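Local coordinates for protein BZZ1 (Saccharomyces cerevisiae, PDB 1ZUU) that takes part in endocytosis and trafficking to the vacuole and works with type I myosins to restore polarity of the actin cytoskeleton after salt stress, here its first SH3 domain, at residues S35-I40 / L50-Y55. Sequence-based numbering, arbitrary orientation.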
ATOM      1  N   SER A  35      -9.064  -8.796   5.950  1.00  5.47           N
ATOM      2  CA  SER A  35      -8.896  -7.714   6.902  1.00  5.50           C
ATOM      3  C   SER A  35      -9.290  -6.354   6.318  1.00  5.37           C
ATOM      4  O   SER A  35      -9.532  -5.407   7.121  1.00  6.90           O
ATOM      5  CB  SER A  35      -7.453  -7.606   7.399  1.00  5.75           C
ATOM      6  OG  SER A  35      -6.595  -7.187   6.364  1.00  5.49           O
ATOM      7  N   GLY A  36      -9.245  -6.199   4.993  1.00  4.79           N
ATOM      8  CA  GLY A  36      -9.362  -4.915   4.335  1.00  5.52           C
ATOM      9  C   GLY A  36      -8.016  -4.276   3.999  1.00  4.70           C
ATOM     10  O   GLY A  36      -8.029  -3.167   3.406  1.00  5.13           O
ATOM     11  N   TRP A  37      -6.909  -4.915   4.341  1.00  4.07           N
ATOM     12  CA  TRP A  37      -5.585  -4.360   4.135  1.00  4.21           C
ATOM     13  C   TRP A  37      -4.743  -5.311   3.306  1.00  4.45           C
ATOM     14  O   TRP A  37      -4.817  -6.537   3.453  1.00  5.51           O
ATOM     15  CB  TRP A  37      -4.895  -4.173   5.500  1.00  4.43           C
ATOM     16  CG  TRP A  37      -5.624  -3.239   6.405  1.00  4.76           C
ATOM     17  CD1 TRP A  37      -6.701  -3.550   7.199  1.00  6.23           C
ATOM     18  CD2 TRP A  37      -5.327  -1.855   6.654  1.00  5.36           C
ATOM     19  NE1 TRP A  37      -7.100  -2.444   7.926  1.00  7.11           N
ATOM     20  CE2 TRP A  37      -6.268  -1.389   7.608  1.00  6.40           C
ATOM     21  CE3 TRP A  37      -4.326  -0.956   6.214  1.00  5.10           C
ATOM     22  CZ2 TRP A  37      -6.257  -0.077   8.079  1.00  8.60           C
ATOM     23  CZ3 TRP A  37      -4.319   0.343   6.662  1.00  6.60           C
ATOM     24  CH2 TRP A  37      -5.266   0.774   7.610  1.00  8.10           C
ATOM     25  N   THR A  38      -3.877  -4.715   2.457  1.00  4.06           N
ATOM     26  CA  THR A  38      -2.933  -5.450   1.616  1.00  4.30           C
ATOM     27  C   THR A  38      -1.514  -5.060   2.045  1.00  3.79           C
ATOM     28  O   THR A  38      -1.246  -3.875   2.300  1.00  4.22           O
ATOM     29  CB  THR A  38      -3.143  -5.058   0.145  1.00  4.48           C
ATOM     30  OG1 THR A  38      -4.457  -5.434  -0.277  1.00  5.19           O
ATOM     31  CG2 THR A  38      -2.184  -5.732  -0.781  1.00  4.76           C
ATOM     32  N   LYS A  39      -0.618  -6.031   2.172  0.50  3.95           N
ATOM     33  CA  LYS A  39       0.768  -5.688   2.467  0.50  4.25           C
ATOM     34  C   LYS A  39       1.494  -5.445   1.136  0.50  4.13           C
ATOM     35  O   LYS A  39       1.392  -6.262   0.206  0.50  3.93           O
ATOM     36  CB  LYS A  39       1.472  -6.764   3.296  0.50  4.86           C
ATOM     37  CG  LYS A  39       2.780  -6.242   3.908  0.50  5.20           C
ATOM     38  CD  LYS A  39       3.532  -7.260   4.691  0.50  7.49           C
ATOM     39  CE  LYS A  39       2.914  -7.445   6.025  0.50  9.11           C
ATOM     40  NZ  LYS A  39       3.594  -8.589   6.766  0.50 11.86           N
ATOM     41  N   ILE A  40       2.241  -4.331   1.078  1.00  3.80           N
ATOM     42  CA  ILE A  40       2.953  -3.907  -0.103  1.00  3.45           C
ATOM     43  C   ILE A  40       4.345  -3.353   0.312  1.00  3.64           C
ATOM     44  O   ILE A  40       4.588  -3.003   1.461  1.00  4.60           O
ATOM     45  CB  ILE A  40       2.163  -2.817  -0.917  1.00  4.26           C
ATOM     46  CG1 ILE A  40       2.000  -1.546  -0.085  1.00  4.88           C
ATOM     47  CG2 ILE A  40       0.852  -3.363  -1.420  1.00  4.73           C
ATOM     48  CD1 ILE A  40       1.671  -0.311  -0.947  1.00  5.94           C
ATOM     49  N   LEU A  50       1.264  -2.342   5.524  1.00  3.70           N
ATOM     50  CA  LEU A  50      -0.145  -2.466   5.138  1.00  3.42           C
ATOM     51  C   LEU A  50      -0.718  -1.110   4.679  1.00  3.78           C
ATOM     52  O   LEU A  50      -0.433  -0.064   5.229  1.00  4.28           O
ATOM     53  CB  LEU A  50      -0.988  -2.944   6.325  1.00  3.82           C
ATOM     54  CG  LEU A  50      -0.774  -4.394   6.752  1.00  4.59           C
ATOM     55  CD1 LEU A  50      -1.667  -4.668   7.952  1.00  6.72           C
ATOM     56  CD2 LEU A  50      -1.061  -5.410   5.717  1.00  6.25           C
ATOM     57  N   VAL A  51      -1.607  -1.228   3.652  1.00  4.03           N
ATOM     58  CA  VAL A  51      -2.385  -0.120   3.166  1.00  3.66           C
ATOM     59  C   VAL A  51      -3.812  -0.634   2.901  1.00  4.29           C
ATOM     60  O   VAL A  51      -4.023  -1.825   2.706  1.00  4.01           O
ATOM     61  CB  VAL A  51      -1.827   0.521   1.886  1.00  4.14           C
ATOM     62  CG1 VAL A  51      -0.382   1.006   2.136  1.00  4.36           C
ATOM     63  CG2 VAL A  51      -1.877  -0.434   0.702  1.00  4.91           C
ATOM     64  N   PRO A  52      -4.803   0.266   2.808  1.00  4.27           N
ATOM     65  CA  PRO A  52      -6.180  -0.212   2.512  1.00  5.13           C
ATOM     66  C   PRO A  52      -6.225  -0.774   1.109  1.00  4.55           C
ATOM     67  O   PRO A  52      -5.826  -0.125   0.115  1.00  5.06           O
ATOM     68  CB  PRO A  52      -7.031   1.035   2.672  1.00  5.73           C
ATOM     69  CG  PRO A  52      -6.231   1.954   3.570  1.00  5.99           C
ATOM     70  CD  PRO A  52      -4.782   1.697   3.168  1.00  5.23           C
ATOM     71  N   THR A  53      -6.821  -1.973   0.954  1.00  4.73           N
ATOM     72  CA  THR A  53      -6.829  -2.674  -0.324  1.00  4.91           C
ATOM     73  C   THR A  53      -7.512  -1.859  -1.434  1.00  4.52           C
ATOM     74  O   THR A  53      -7.025  -1.871  -2.580  1.00  5.27           O
ATOM     75  CB  THR A  53      -7.576  -4.024  -0.131  1.00  5.16           C
ATOM     76  OG1 THR A  53      -6.819  -4.697   0.872  1.00  5.12           O
ATOM     77  CG2 THR A  53      -7.686  -4.822  -1.403  1.00  6.68           C
ATOM     78  N   THR A  54      -8.596  -1.182  -1.130  1.00  4.45           N
ATOM     79  CA  THR A  54      -9.351  -0.459  -2.157  1.00  5.38           C
ATOM     80  C   THR A  54      -8.573   0.778  -2.670  1.00  5.52           C
ATOM     81  O   THR A  54      -9.019   1.417  -3.650  1.00  6.74           O
ATOM     82  CB  THR A  54     -10.737  -0.079  -1.731  1.00  7.24           C
ATOM     83  OG1 THR A  54     -10.601   0.760  -0.591  1.00  9.19           O
ATOM     84  CG2 THR A  54     -11.586  -1.328  -1.441  1.00  8.33           C
ATOM     85  N   TYR A  55      -7.473   1.170  -2.022  1.00  4.47           N
ATOM     86  CA  TYR A  55      -6.761   2.398  -2.406  1.00  4.46           C
ATOM     87  C   TYR A  55      -5.728   2.108  -3.519  1.00  5.00           C
ATOM     88  O   TYR A  55      -5.174   3.103  -4.068  1.00  5.82           O
ATOM     89  CB  TYR A  55      -6.053   3.022  -1.206  1.00  4.93           C
ATOM     90  CG  TYR A  55      -6.939   3.739  -0.213  1.00  4.83           C
ATOM     91  CD1 TYR A  55      -8.259   3.288   0.085  1.00  8.93           C
ATOM     92  CD2 TYR A  55      -6.474   4.848   0.433  1.00  6.28           C
ATOM     93  CE1 TYR A  55      -9.048   3.917   1.023  1.00  9.67           C
ATOM     94  CE2 TYR A  55      -7.262   5.508   1.390  1.00  8.47           C
ATOM     95  CZ  TYR A  55      -8.534   5.003   1.711  1.00  8.36           C
ATOM     96  OH  TYR A  55      -9.279   5.645   2.679  1.00 12.60           O
TER
HETATM   97  O   HOH W   1      -9.935  -2.020   1.662  1.00 12.08           O
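Thr38 and Val51 form the antiparallel hydrogen-bonded pair that ties strand 37-40 to strand 50-52. Thr38 N donates to Val51 O at 2.9 Å, almost straight at 167°, and Val51 N returns a bond to Thr38 O at 3.0 Å. Past the end of the pairing, Thr53 N donates to Gly36 O at 3.0 Å with an angle of 175°, carrying the connection into the 3-10 turn 53-55. A water also donates to Gly36 O and accepts from Thr54 N, bridging the two segments.

Among side chains, the hydroxyls of Thr38 and Thr53 meet tip to tip, OG1 to OG1 at 2.7 Å, and Thr53 OG1 is also hydrogen-bonded to Asp32. The apolar contacts lie on both faces. On one, Trp37 has CG anti to its carbonyl carbon (chi1 -61°), which lays the six-membered ring alongside Pro52, with Trp37 CZ3 3.8 Å from Pro52 CD; CE3 of the same ring is 3.9 Å from Leu50 CB. An alanine in place of Trp37 would probably leave Pro52 and Leu50 without this aromatic cover and open a gap beside them. Leu50 also reaches over the neighbouring strand, its CD2 3.8 Å from Lys39 CB. On the Thr38 face, the Ile40 and Val51 side chains cross at about a right angle, Ile40 CD1 meeting both Val51 methyls, CG1 and CG2, at 3.9 Å.

This tryptophan-proline pairing fits the conserved surface with which SH3 domains generally bind proline-rich peptides, so Trp37 and Pro52 probably belong to that groove. Strand 37-42 is central in the three-stranded sheet, between 26-28 and 47-52; Thr38, Ile40 and Val51 all pack on Ile56 of strand 56-57, while Thr38 and Ile40 also touch Leu28 and Ile26 of strand 26-28, respectively.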